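Local coordinates for protein HTH-type transcriptional activator AmpR (Pseudomonas aeruginosa PAO1, PDB 5MMH) that activates transcription of the beta-lactamase gene ampC by binding its promoter, its effector domain recognising muropeptides released from the cell wall, at residues Leu14-Val19 with Leu43-His48; Gly20-Gly25 with Ala157-Arg162; Asp113-Trp118 with His127-Arg132; Glu80-Val85 with Ala174-Thr179; Leu76-Ala81 with Trp202-Ala207. All blocks are in the same frame, centred on the assembly; numbering follows the deposited sequence. Where two conformers were deposited one is given.

Contact 1 (Leu14-Val19 with Leu43-His48); sequences LTVGAV and LRLSTH
L14 O is the best-held polar atom, with two grips: R44 N meets it at 2.7 Å, N-H...O angle 169°, nearly along the C=O axis, and the CA-H of L43 adds a weaker contact (L43 CA to L14 O 3.3 Å). Four more backbone bonds alternate in one-to-one parallel register, V16 N to R44 O, S46 N to V16 O, A18 N to S46 O and H48 N to A18 O. L14 and L43 both carry CG anti to the backbone N (chi1 171° and 180°), so they lie side by side with L14 CD2 3.8 Å from L43 CD1. L43 CD1 also touches V16 CG2 at 3.9 Å. On the other face the T15 and R44 side chains cross obliquely, T15 CG2 3.8 Å from R44 CB, while T15 OG1 bonds to G58 O. H48 turns a ring edge to G17, CD2 to CA 3.7 Å, its NE2 weakly bonded to S46 OG. L31 of helix 20-37 and F199 of helix 194-215 cover the leucine face; strands 13-19 and 42-48 with helix 20-37 form a beta-alpha-beta crossover, strand 61-66 flanks 13-19, and L45 and S46 extend the sheet to a parallel strand of the second subunit.

Contact 2 (Gly20-Gly25 with Ala157-Arg162); sequences GTFTVG and AAMFAR
A Met-aromatic contact joins the N-terminal part of helix 20-37 to the short 3-10 segment that begins at A157. M159 leaves with CG anti to its carbonyl carbon and bends twice more (chi2 -72°, chi3 116°), folding the thioether back against the helix. Its SD thereby lies 3.8 Å from F22 CA and 5.3 Å from the centroid of the F22 ring, which it meets obliquely. T21 presents a methyl: CG2, anti to the backbone N, abuts M159 CB at 3.6 Å, the two side chains crossing obliquely. The same methyl touches F160 CZ at 3.9 Å, where the two side chains cross at about a right angle. F160 starts away from the helix, and with CG anti to the carbonyl carbon (chi1 -62°) the tip of its ring returns to T21. G25 carries no side chain and lets the backbones come close, its CA 3.5 Å from M159 O. F22 also packs on F79, and helix 20-37 reaches the second subunit through V24 O, bonded by Q148 NE2 of that chain. No direct hydrogen bond links the two segments; waters bridge the backbones instead. One donates to both T21 O and M159 O. A second water donates to A158 O and to G25 O, the water oxygen 2.6 Å from G25 O.

Contact 3 (Asp113-Trp118 with His127-Arg132); sequences DEWPLW and HAPLTR
W115 sets out toward the loop and then turns its ring away. Its CB is the touching atom, 3.4 Å from P129 CG; W115 CG still sees P129 CG at 3.9 Å, obliquely to the indole. Beyond CG, with chi1 -85° and chi2 104°, the ring runs into the interior, where it packs on L106, V85 and L154, and NE1, on the edge of the five-membered ring, bonds to L107 O. P116 continues the contact: its CD lies 4.0 Å from P129 CD and 3.8 Å from A128 N, so two proline rings meet through their CD atoms. P116 CA approaches H127 O at 3.4 Å in a CA-H...O contact. The peptide before A128 is cis, a sharp kink between the H127 carbonyl beside P116 and the P129 ring against W115 CB. T131 OG1 bonds to D42 of the second subunit, so the loop, which leads into strand 133-136 of the LysR effector domain, also reaches the dimer interface. No direct hydrogen bond joins the segments: P116 N has no hydrogen to offer H127 O, and what holds helix 114-121 to this loop is apolar contact between proline rings and the root of a tryptophan, aided by a weak CA-H...O interaction.

Contact 4 (Glu80-Val85 with Ala174-Thr179); sequences EAPLTV and ATEVST
P82 and E176 lie side by side and point the same way, the extended E176 chain bringing OE1 to 3.5 Å from P82 CB, with E176 OE2 in a salt bridge to R171. L83 and T179 instead cross at about a right angle, L83 CD1 against T179 OG1 at 3.6 Å. Between these pairs the backbones close a single antiparallel bridge of the hydrogen-bonded kind: L83 N to V177 O is 2.8 Å and nearly straight (172°), and V177 N returns to L83 O at 3.1 Å, both in the carbonyl planes. S178 OG donates to E80 OE1 at 2.9 Å, nearly along the C-O axis. T84 OG1, anti to the backbone N (chi1 -155°), donates to T175 O at 2.9 Å from above the carbonyl plane, and that oxygen also accepts W118 NE1, so two donors grip it. A water accepting from T179 N donates to A81 O. Strand 73-86 runs on past strand 153-156, with helix 114-121 packed against L83 and V85, and the 174-179 segment returns toward strand 181-187. Such adjacent, antiparallel connections are consistent with the crossover between the two lobes of the periplasmic-binding-protein fold that LysR effector domains share.

Contact 5 (Leu76-Ala81 with Trp202-Ala207); sequences LALFEA and WLLEMA
A207 CB and L78 CD2 are the two points of closest engagement. A207 CB points to the strand, 3.8 Å from L78 O and 4.0 Å from L78 CB, and also meets the edge of the F79 ring in its plane, at F79 CD2 (4.0 Å). L78 CD2 touches L203 CD2 at 3.9 Å, the two leucines crossing at about a right angle, and L204 CD2 at 4.0 Å. L203 has CG anti to the backbone N (chi1 178°), whereas L204 has it anti to the carbonyl carbon (chi1 -72°), so neighbouring leucines of the helix bring their CD2 methyls to one target. F79 CG takes the crowded position between N and carbonyl carbon. The strand itself is kinked here: L78 and F79 both bond to the backbone of Y182, consistent with a beta bulge, and consecutive side chains can thus both serve the helix. Farther out, I63 of strand 61-66 backs L78 and L203, while F22 and W26 of helix 20-37 flank F79. No hydrogen bond joins the segments; the side-chain contacts are apolar. The axes of 76-80 and 202-207 approach to 8.2 Å at 26°, the near-parallel layering of a helix on a sheet found in alpha/beta folds, here in a lobe of the LysR effector-binding domain.

Contacts 1, 4 and 5 all reach the six-stranded mixed sheet, contact 1 at strand 42-48, outermost within the chain, and contacts 4 and 5 on successive parts of strand 73-86, sharing E80 and A81. Contact 2 is central, 14 Å centre to centre from both contact 4 and contact 5, and touches both as well as contact 1, whose two strands flank its helix 20-37 in the sequence. Contact 3 lies at the far end, 32 Å from contact 1, centre to centre, but touches contact 4 through W118 and E114. Along the chain contact 1 closes before contacts 3, 4 and 5 open. The series thus spans the effector domain end to end, and contacts 1, 2 and 3 also touch the second subunit.

Contact 1 (Leu14-Val19 with Leu43-His48)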
# COMPACT_ATOMS: atom_id res chain seq x y z
N LEU A 14 4.51 -12.86 20.25
CA LEU A 14 5.23 -12.99 18.99
C LEU A 14 4.88 -11.81 18.09
O LEU A 14 3.70 -11.58 17.80
CB LEU A 14 4.86 -14.30 18.31
CG LEU A 14 5.36 -14.47 16.88
CD1 LEU A 14 6.87 -14.47 16.83
CD2 LEU A 14 4.80 -15.74 16.28
N THR A 15 5.89 -11.08 17.63
CA THR A 15 5.66 -9.92 16.78
C THR A 15 6.28 -10.15 15.41
O THR A 15 7.49 -10.33 15.28
CB THR A 15 6.22 -8.65 17.44
OG1 THR A 15 7.63 -8.79 17.61
CG2 THR A 15 5.61 -8.48 18.82
N VAL A 16 5.43 -10.17 14.38
CA VAL A 16 5.87 -10.39 13.00
C VAL A 16 5.45 -9.19 12.16
O VAL A 16 4.32 -8.72 12.27
CB VAL A 16 5.31 -11.69 12.41
CG1 VAL A 16 5.75 -11.83 10.96
CG2 VAL A 16 5.78 -12.91 13.23
N GLY A 17 6.38 -8.69 11.35
CA GLY A 17 6.10 -7.69 10.32
C GLY A 17 6.29 -8.30 8.94
O GLY A 17 7.22 -9.08 8.71
N ALA A 18 5.38 -7.97 8.03
CA ALA A 18 5.35 -8.51 6.68
C ALA A 18 5.08 -7.38 5.70
O ALA A 18 4.36 -6.44 6.03
CB ALA A 18 4.26 -9.59 6.57
N VAL A 19 5.64 -7.47 4.49
CA VAL A 19 5.29 -6.48 3.47
C VAL A 19 3.79 -6.53 3.22
O VAL A 19 3.16 -7.60 3.26
CB VAL A 19 6.07 -6.70 2.17
CG1 VAL A 19 7.49 -6.36 2.38
CG2 VAL A 19 6.01 -8.13 1.75
N LEU A 43 -0.12 -13.25 18.66
CA LEU A 43 0.58 -12.73 17.50
C LEU A 43 0.29 -11.24 17.33
O LEU A 43 -0.86 -10.82 17.37
CB LEU A 43 0.17 -13.48 16.23
CG LEU A 43 0.75 -13.12 14.88
CD1 LEU A 43 2.22 -13.39 14.87
CD2 LEU A 43 0.04 -13.95 13.86
N ARG A 44 1.35 -10.44 17.17
CA ARG A 44 1.22 -9.03 16.82
C ARG A 44 1.73 -8.86 15.39
O ARG A 44 2.94 -8.75 15.15
CB ARG A 44 1.96 -8.14 17.81
CG ARG A 44 1.12 -7.70 19.01
CD ARG A 44 1.07 -8.80 20.01
NE ARG A 44 0.66 -8.33 21.33
CZ ARG A 44 1.52 -7.79 22.19
NH1 ARG A 44 2.77 -7.61 21.79
NH2 ARG A 44 1.12 -7.42 23.38
N LEU A 45 0.80 -8.79 14.46
CA LEU A 45 1.12 -8.60 13.06
C LEU A 45 1.08 -7.12 12.71
O LEU A 45 0.15 -6.42 13.10
CB LEU A 45 0.12 -9.38 12.20
CG LEU A 45 0.39 -9.46 10.70
CD1 LEU A 45 1.78 -10.04 10.47
CD2 LEU A 45 -0.69 -10.32 10.09
N SER A 46 2.11 -6.65 12.00
CA SER A 46 2.10 -5.33 11.40
C SER A 46 2.59 -5.42 9.96
O SER A 46 3.33 -6.35 9.59
CB SER A 46 2.98 -4.34 12.21
OG SER A 46 4.33 -4.76 12.26
N THR A 47 2.19 -4.46 9.12
CA THR A 47 2.66 -4.46 7.74
C THR A 47 3.68 -3.34 7.56
O THR A 47 3.74 -2.39 8.33
CB THR A 47 1.54 -4.30 6.71
OG1 THR A 47 0.93 -2.99 6.78
CG2 THR A 47 0.49 -5.40 6.89
N HIS A 48 4.49 -3.48 6.51
CA HIS A 48 5.53 -2.51 6.20
C HIS A 48 5.73 -2.55 4.68
O HIS A 48 5.09 -3.34 3.98
CB HIS A 48 6.80 -2.82 7.02
CG HIS A 48 6.52 -3.06 8.48
ND1 HIS A 48 6.16 -2.05 9.36
CD2 HIS A 48 6.50 -4.20 9.21
CE1 HIS A 48 5.94 -2.56 10.56
NE2 HIS A 48 6.15 -3.87 10.49

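Contact 2 (Gly20-Gly25 with Ala157-Arg162)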
# COMPACT_ATOMS: atom_id res chain seq x y z
N GLY A 20 3.19 -5.36 2.97
CA GLY A 20 1.74 -5.28 2.90
C GLY A 20 1.15 -6.16 1.82
O GLY A 20 0.16 -6.86 2.06
N THR A 21 1.78 -6.18 0.65
CA THR A 21 1.30 -7.02 -0.45
C THR A 21 1.24 -8.49 -0.06
O THR A 21 0.27 -9.19 -0.39
CB THR A 21 2.21 -6.82 -1.67
OG1 THR A 21 2.16 -5.44 -2.07
CG2 THR A 21 1.79 -7.73 -2.86
N PHE A 22 2.26 -8.97 0.65
CA PHE A 22 2.26 -10.35 1.13
C PHE A 22 1.21 -10.58 2.22
O PHE A 22 0.62 -11.66 2.31
CB PHE A 22 3.66 -10.68 1.66
CG PHE A 22 3.84 -12.10 2.13
CD1 PHE A 22 3.55 -12.46 3.44
CD2 PHE A 22 4.41 -13.05 1.29
CE1 PHE A 22 3.78 -13.77 3.88
CE2 PHE A 22 4.62 -14.34 1.73
CZ PHE A 22 4.31 -14.70 3.02
N THR A 23 0.98 -9.58 3.07
CA THR A 23 0.04 -9.78 4.17
C THR A 23 -1.39 -9.95 3.67
O THR A 23 -2.09 -10.89 4.07
CB THR A 23 0.13 -8.62 5.15
OG1 THR A 23 1.46 -8.52 5.64
CG2 THR A 23 -0.81 -8.83 6.34
N VAL A 24 -1.84 -9.07 2.78
CA VAL A 24 -3.24 -9.12 2.37
C VAL A 24 -3.44 -10.09 1.22
O VAL A 24 -4.48 -10.73 1.14
CB VAL A 24 -3.82 -7.73 2.03
CG1 VAL A 24 -3.71 -6.81 3.21
CG2 VAL A 24 -3.12 -7.12 0.85
N GLY A 25 -2.44 -10.26 0.34
CA GLY A 25 -2.60 -11.23 -0.73
C GLY A 25 -2.41 -12.69 -0.33
O GLY A 25 -2.88 -13.58 -1.05
N ALA A 157 2.01 -12.05 -9.78
CA ALA A 157 0.65 -12.54 -9.99
C ALA A 157 0.13 -13.29 -8.78
O ALA A 157 -1.06 -13.19 -8.44
CB ALA A 157 0.59 -13.47 -11.21
N ALA A 158 1.00 -14.04 -8.12
CA ALA A 158 0.60 -14.89 -7.00
C ALA A 158 0.16 -14.10 -5.79
O ALA A 158 -0.36 -14.68 -4.84
CB ALA A 158 1.74 -15.84 -6.64
N MET A 159 0.35 -12.78 -5.79
CA MET A 159 -0.15 -11.95 -4.71
C MET A 159 -1.49 -11.29 -5.04
O MET A 159 -2.09 -10.68 -4.16
CB MET A 159 0.90 -10.90 -4.36
CG MET A 159 2.22 -11.52 -3.85
SD MET A 159 2.05 -12.21 -2.19
CE MET A 159 2.32 -13.96 -2.45
N PHE A 160 -1.98 -11.44 -6.27
CA PHE A 160 -3.24 -10.82 -6.68
C PHE A 160 -4.14 -11.86 -7.30
O PHE A 160 -4.82 -11.62 -8.30
CB PHE A 160 -2.97 -9.65 -7.61
CG PHE A 160 -2.18 -8.57 -6.96
CD1 PHE A 160 -2.80 -7.62 -6.15
CD2 PHE A 160 -0.81 -8.53 -7.09
CE1 PHE A 160 -2.06 -6.66 -5.51
CE2 PHE A 160 -0.06 -7.55 -6.45
CZ PHE A 160 -0.68 -6.63 -5.67
N ALA A 161 -4.16 -13.04 -6.68
CA ALA A 161 -4.89 -14.19 -7.21
C ALA A 161 -6.39 -13.96 -7.14
O ALA A 161 -7.12 -14.25 -8.10
CB ALA A 161 -4.51 -15.43 -6.41
N ARG A 162 -6.87 -13.47 -6.00
CA ARG A 162 -8.27 -13.12 -5.85
C ARG A 162 -8.74 -12.22 -6.98
O ARG A 162 -9.71 -12.54 -7.69
CB ARG A 162 -8.47 -12.42 -4.50
CG ARG A 162 -8.99 -13.31 -3.39
CD ARG A 162 -10.15 -12.63 -2.75
NE ARG A 162 -10.38 -13.05 -1.37
CZ ARG A 162 -11.31 -12.53 -0.57
NH1 ARG A 162 -12.09 -11.56 -1.01
NH2 ARG A 162 -11.43 -12.98 0.67
O HOH W 1 -1.97 -8.42 -2.38
O HOH W 2 -2.96 -13.98 -3.62
O HOH W 3 -5.00 -12.57 -3.64

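Contact 3 (Asp113-Trp118 with His127-Arg132)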
# COMPACT_ATOMS: atom_id res chain seq x y z
N ASP A 113 15.23 -2.17 -12.40
CA ASP A 113 15.56 -3.06 -13.49
C ASP A 113 14.50 -4.12 -13.76
O ASP A 113 14.75 -5.05 -14.52
CB ASP A 113 16.93 -3.72 -13.25
CG ASP A 113 18.09 -2.78 -13.57
OD1 ASP A 113 18.83 -2.40 -12.64
OD2 ASP A 113 18.25 -2.41 -14.76
N GLU A 114 13.31 -3.98 -13.18
CA GLU A 114 12.31 -5.02 -13.37
C GLU A 114 11.72 -4.97 -14.78
O GLU A 114 11.59 -6.01 -15.44
CB GLU A 114 11.22 -4.88 -12.32
CG GLU A 114 11.72 -5.05 -10.89
CD GLU A 114 10.58 -5.00 -9.85
OE1 GLU A 114 9.48 -4.50 -10.19
OE2 GLU A 114 10.77 -5.47 -8.71
N TRP A 115 11.37 -3.77 -15.26
CA TRP A 115 10.83 -3.66 -16.62
C TRP A 115 11.82 -4.05 -17.71
O TRP A 115 11.42 -4.78 -18.63
CB TRP A 115 10.29 -2.24 -16.86
CG TRP A 115 8.90 -2.07 -16.39
CD1 TRP A 115 8.50 -1.43 -15.27
CD2 TRP A 115 7.72 -2.57 -17.02
NE1 TRP A 115 7.14 -1.49 -15.16
CE2 TRP A 115 6.63 -2.19 -16.22
CE3 TRP A 115 7.47 -3.32 -18.18
CZ2 TRP A 115 5.31 -2.51 -16.54
CZ3 TRP A 115 6.16 -3.65 -18.49
CH2 TRP A 115 5.10 -3.24 -17.68
N PRO A 116 13.08 -3.58 -17.71
CA PRO A 116 14.01 -4.10 -18.72
C PRO A 116 14.22 -5.60 -18.60
O PRO A 116 14.28 -6.29 -19.62
CB PRO A 116 15.31 -3.32 -18.45
CG PRO A 116 15.12 -2.64 -17.16
CD PRO A 116 13.65 -2.44 -16.98
N LEU A 117 14.27 -6.14 -17.38
CA LEU A 117 14.41 -7.59 -17.23
C LEU A 117 13.23 -8.32 -17.85
O LEU A 117 13.40 -9.34 -18.52
CB LEU A 117 14.56 -7.97 -15.77
CG LEU A 117 15.99 -7.89 -15.24
CD1 LEU A 117 16.07 -8.19 -13.76
CD2 LEU A 117 16.87 -8.85 -16.03
N TRP A 118 12.01 -7.79 -17.65
CA TRP A 118 10.84 -8.47 -18.18
C TRP A 118 10.79 -8.38 -19.70
O TRP A 118 10.42 -9.37 -20.36
CB TRP A 118 9.57 -7.88 -17.59
CG TRP A 118 8.32 -8.60 -18.05
CD1 TRP A 118 7.71 -9.64 -17.42
CD2 TRP A 118 7.53 -8.31 -19.21
NE1 TRP A 118 6.59 -10.03 -18.11
CE2 TRP A 118 6.46 -9.23 -19.22
CE3 TRP A 118 7.63 -7.37 -20.25
CZ2 TRP A 118 5.49 -9.24 -20.22
CZ3 TRP A 118 6.66 -7.38 -21.25
CH2 TRP A 118 5.61 -8.30 -21.23
N HIS A 127 14.57 -2.09 -22.65
CA HIS A 127 14.07 -0.75 -22.30
C HIS A 127 13.53 -0.79 -20.86
O HIS A 127 12.69 -1.65 -20.61
CB HIS A 127 12.98 -0.32 -23.28
CG HIS A 127 12.54 1.10 -23.12
ND1 HIS A 127 13.28 2.16 -23.59
CD2 HIS A 127 11.43 1.64 -22.55
CE1 HIS A 127 12.66 3.29 -23.31
NE2 HIS A 127 11.53 3.00 -22.68
N ALA A 128 13.90 0.05 -19.88
CA ALA A 128 14.59 1.37 -19.79
C ALA A 128 13.54 2.49 -19.63
O ALA A 128 13.66 3.53 -20.27
CB ALA A 128 15.52 1.67 -20.98
N PRO A 129 12.52 2.30 -18.74
CA PRO A 129 11.38 3.22 -18.74
C PRO A 129 11.48 4.36 -17.73
O PRO A 129 11.06 4.22 -16.57
CB PRO A 129 10.20 2.30 -18.41
CG PRO A 129 10.82 1.01 -17.87
CD PRO A 129 12.30 1.25 -17.73
N LEU A 130 12.03 5.50 -18.16
CA LEU A 130 11.97 6.76 -17.43
C LEU A 130 11.08 7.69 -18.24
O LEU A 130 11.49 8.16 -19.31
CB LEU A 130 13.35 7.38 -17.24
CG LEU A 130 14.33 6.89 -16.17
CD1 LEU A 130 15.38 7.97 -15.92
CD2 LEU A 130 13.61 6.52 -14.88
N THR A 131 9.87 7.96 -17.74
CA THR A 131 8.84 8.70 -18.48
C THR A 131 8.43 7.91 -19.74
O THR A 131 9.25 7.65 -20.62
CB THR A 131 9.32 10.12 -18.87
OG1 THR A 131 9.82 10.80 -17.71
CG2 THR A 131 8.19 10.93 -19.49
N ARG A 132 7.15 7.58 -19.83
CA ARG A 132 6.20 7.97 -18.83
C ARG A 132 6.00 6.91 -17.80
O ARG A 132 5.64 5.80 -18.11
CB ARG A 132 4.87 8.35 -19.45
CG ARG A 132 4.05 9.24 -18.52
CD ARG A 132 2.58 8.89 -18.42
NE ARG A 132 1.81 10.12 -18.19
CZ ARG A 132 0.70 10.49 -18.84
NH1 ARG A 132 0.12 11.65 -18.53
NH2 ARG A 132 0.13 9.72 -19.76

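Contact 4 (Glu80-Val85 with Ala174-Thr179)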
# COMPACT_ATOMS: atom_id res chain seq x y z
N GLU A 80 9.44 -18.23 -4.57
CA GLU A 80 9.62 -17.24 -5.62
C GLU A 80 8.35 -16.45 -5.88
O GLU A 80 7.23 -16.96 -5.75
CB GLU A 80 10.02 -17.90 -6.95
CG GLU A 80 11.42 -18.45 -7.08
CD GLU A 80 11.66 -19.17 -8.42
OE1 GLU A 80 11.72 -18.48 -9.46
OE2 GLU A 80 11.76 -20.43 -8.45
N ALA A 81 8.51 -15.20 -6.31
CA ALA A 81 7.37 -14.40 -6.76
C ALA A 81 7.74 -13.80 -8.11
O ALA A 81 8.19 -12.65 -8.19
CB ALA A 81 7.01 -13.31 -5.75
N PRO A 82 7.56 -14.56 -9.19
CA PRO A 82 7.86 -14.03 -10.52
C PRO A 82 6.93 -12.88 -10.84
O PRO A 82 5.77 -12.86 -10.42
CB PRO A 82 7.63 -15.21 -11.46
CG PRO A 82 7.51 -16.41 -10.57
CD PRO A 82 6.97 -15.91 -9.28
N LEU A 83 7.44 -11.94 -11.61
CA LEU A 83 6.73 -10.73 -11.98
C LEU A 83 6.09 -10.90 -13.36
O LEU A 83 6.71 -11.44 -14.28
CB LEU A 83 7.68 -9.54 -11.99
CG LEU A 83 8.34 -9.16 -10.67
CD1 LEU A 83 9.13 -7.87 -10.82
CD2 LEU A 83 7.29 -9.02 -9.59
N THR A 84 4.86 -10.41 -13.50
CA THR A 84 4.19 -10.40 -14.79
C THR A 84 3.44 -9.09 -14.98
O THR A 84 3.21 -8.34 -14.03
CB THR A 84 3.24 -11.60 -14.93
OG1 THR A 84 3.06 -11.90 -16.32
CG2 THR A 84 1.87 -11.31 -14.29
N VAL A 85 3.05 -8.83 -16.22
CA VAL A 85 2.26 -7.65 -16.57
C VAL A 85 0.82 -7.85 -16.12
O VAL A 85 0.19 -8.87 -16.43
CB VAL A 85 2.34 -7.38 -18.08
CG1 VAL A 85 1.25 -6.43 -18.49
CG2 VAL A 85 3.71 -6.81 -18.45
N ALA A 174 1.84 -14.19 -21.20
CA ALA A 174 2.36 -15.34 -20.46
C ALA A 174 3.74 -15.09 -19.86
O ALA A 174 4.09 -15.71 -18.85
CB ALA A 174 2.41 -16.57 -21.37
N THR A 175 4.53 -14.19 -20.45
CA THR A 175 5.91 -14.01 -20.02
C THR A 175 5.99 -13.61 -18.54
O THR A 175 5.28 -12.70 -18.09
CB THR A 175 6.57 -12.94 -20.90
OG1 THR A 175 6.57 -13.37 -22.26
CG2 THR A 175 8.01 -12.71 -20.47
N GLU A 176 6.86 -14.31 -17.80
CA GLU A 176 7.26 -13.96 -16.44
C GLU A 176 8.75 -13.65 -16.42
O GLU A 176 9.49 -13.99 -17.34
CB GLU A 176 7.02 -15.10 -15.43
CG GLU A 176 5.63 -15.62 -15.32
CD GLU A 176 5.55 -16.74 -14.32
OE1 GLU A 176 6.61 -17.33 -14.02
OE2 GLU A 176 4.44 -17.05 -13.83
N VAL A 177 9.19 -13.05 -15.31
CA VAL A 177 10.60 -12.92 -15.01
C VAL A 177 10.78 -13.07 -13.50
O VAL A 177 10.00 -12.51 -12.72
CB VAL A 177 11.18 -11.59 -15.51
CG1 VAL A 177 10.40 -10.38 -14.92
CG2 VAL A 177 12.65 -11.50 -15.19
N SER A 178 11.80 -13.81 -13.11
CA SER A 178 12.08 -14.13 -11.71
C SER A 178 13.13 -13.16 -11.20
O SER A 178 14.30 -13.27 -11.56
CB SER A 178 12.59 -15.57 -11.58
OG SER A 178 11.54 -16.52 -11.59
N THR A 179 12.73 -12.22 -10.36
CA THR A 179 13.68 -11.27 -9.82
C THR A 179 13.90 -11.41 -8.32
O THR A 179 14.90 -10.89 -7.82
CB THR A 179 13.24 -9.83 -10.11
OG1 THR A 179 12.03 -9.55 -9.41
CG2 THR A 179 13.01 -9.65 -11.60
O HOH W 4 10.36 -11.77 -8.85

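Contact 5 (Leu76-Ala81 with Trp202-Ala207)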
# COMPACT_ATOMS: atom_id res chain seq x y z
N LEU A 76 15.41 -17.02 5.61
CA LEU A 76 14.94 -18.31 5.12
C LEU A 76 14.00 -18.11 3.95
O LEU A 76 12.98 -17.42 4.07
CB LEU A 76 14.21 -19.09 6.22
CG LEU A 76 14.93 -19.94 7.26
CD1 LEU A 76 16.36 -19.46 7.52
CD2 LEU A 76 14.12 -19.99 8.55
N ALA A 77 14.30 -18.76 2.82
CA ALA A 77 13.45 -18.60 1.65
C ALA A 77 12.08 -19.22 1.87
O ALA A 77 11.95 -20.29 2.46
CB ALA A 77 14.10 -19.24 0.44
N LEU A 78 11.04 -18.53 1.39
CA LEU A 78 9.68 -19.08 1.39
C LEU A 78 9.30 -19.60 0.01
O LEU A 78 9.12 -20.81 -0.16
CB LEU A 78 8.68 -18.03 1.90
CG LEU A 78 9.03 -17.49 3.30
CD1 LEU A 78 8.26 -16.22 3.68
CD2 LEU A 78 8.82 -18.59 4.33
N PHE A 79 9.23 -18.72 -1.00
CA PHE A 79 8.90 -19.10 -2.37
C PHE A 79 9.18 -17.92 -3.29
O PHE A 79 9.18 -16.76 -2.86
CB PHE A 79 7.43 -19.58 -2.50
CG PHE A 79 6.38 -18.61 -1.91
CD1 PHE A 79 5.88 -17.57 -2.66
CD2 PHE A 79 5.86 -18.81 -0.64
CE1 PHE A 79 4.90 -16.70 -2.13
CE2 PHE A 79 4.89 -17.96 -0.10
CZ PHE A 79 4.41 -16.89 -0.85
N GLU A 80 9.44 -18.23 -4.57
CA GLU A 80 9.62 -17.24 -5.62
C GLU A 80 8.35 -16.45 -5.88
O GLU A 80 7.23 -16.96 -5.75
CB GLU A 80 10.02 -17.90 -6.95
CG GLU A 80 11.42 -18.45 -7.08
CD GLU A 80 11.66 -19.17 -8.42
OE1 GLU A 80 11.72 -18.48 -9.46
OE2 GLU A 80 11.76 -20.43 -8.45
N ALA A 81 8.51 -15.20 -6.31
CA ALA A 81 7.37 -14.40 -6.76
C ALA A 81 7.74 -13.80 -8.11
O ALA A 81 8.19 -12.65 -8.19
CB ALA A 81 7.01 -13.31 -5.75
N TRP A 202 5.07 -23.59 11.06
CA TRP A 202 3.81 -23.44 10.35
C TRP A 202 3.99 -22.66 9.05
O TRP A 202 3.39 -22.99 8.02
CB TRP A 202 2.78 -22.76 11.25
CG TRP A 202 1.54 -22.39 10.53
CD1 TRP A 202 0.44 -23.17 10.36
CD2 TRP A 202 1.27 -21.15 9.88
NE1 TRP A 202 -0.49 -22.51 9.63
CE2 TRP A 202 -0.02 -21.26 9.32
CE3 TRP A 202 1.99 -19.97 9.70
CZ2 TRP A 202 -0.61 -20.22 8.62
CZ3 TRP A 202 1.40 -18.94 9.00
CH2 TRP A 202 0.11 -19.06 8.47
N LEU A 203 4.81 -21.60 9.07
CA LEU A 203 4.94 -20.78 7.87
C LEU A 203 5.67 -21.53 6.76
O LEU A 203 5.34 -21.37 5.57
CB LEU A 203 5.65 -19.47 8.18
CG LEU A 203 5.90 -18.52 7.02
CD1 LEU A 203 4.59 -17.92 6.50
CD2 LEU A 203 6.86 -17.43 7.48
N LEU A 204 6.67 -22.34 7.13
CA LEU A 204 7.39 -23.13 6.13
C LEU A 204 6.50 -24.20 5.50
O LEU A 204 6.58 -24.44 4.30
CB LEU A 204 8.62 -23.78 6.76
CG LEU A 204 9.74 -22.77 7.05
CD1 LEU A 204 10.93 -23.44 7.75
CD2 LEU A 204 10.19 -22.09 5.76
N GLU A 205 5.66 -24.85 6.30
CA GLU A 205 4.68 -25.79 5.76
C GLU A 205 3.79 -25.10 4.73
O GLU A 205 3.63 -25.57 3.60
CB GLU A 205 3.84 -26.36 6.89
CG GLU A 205 2.82 -27.39 6.45
CD GLU A 205 2.10 -27.99 7.64
OE1 GLU A 205 0.86 -27.80 7.75
OE2 GLU A 205 2.78 -28.62 8.48
N MET A 206 3.19 -23.97 5.11
CA MET A 206 2.34 -23.23 4.18
C MET A 206 3.12 -22.77 2.95
O MET A 206 2.60 -22.77 1.84
CB MET A 206 1.70 -22.02 4.87
CG MET A 206 0.75 -22.33 6.02
SD MET A 206 -0.65 -23.43 5.67
CE MET A 206 -1.63 -22.51 4.52
N ALA A 207 4.37 -22.36 3.13
CA ALA A 207 5.14 -21.92 1.98
C ALA A 207 5.40 -23.08 1.02
O ALA A 207 5.34 -22.91 -0.20
CB ALA A 207 6.44 -21.27 2.43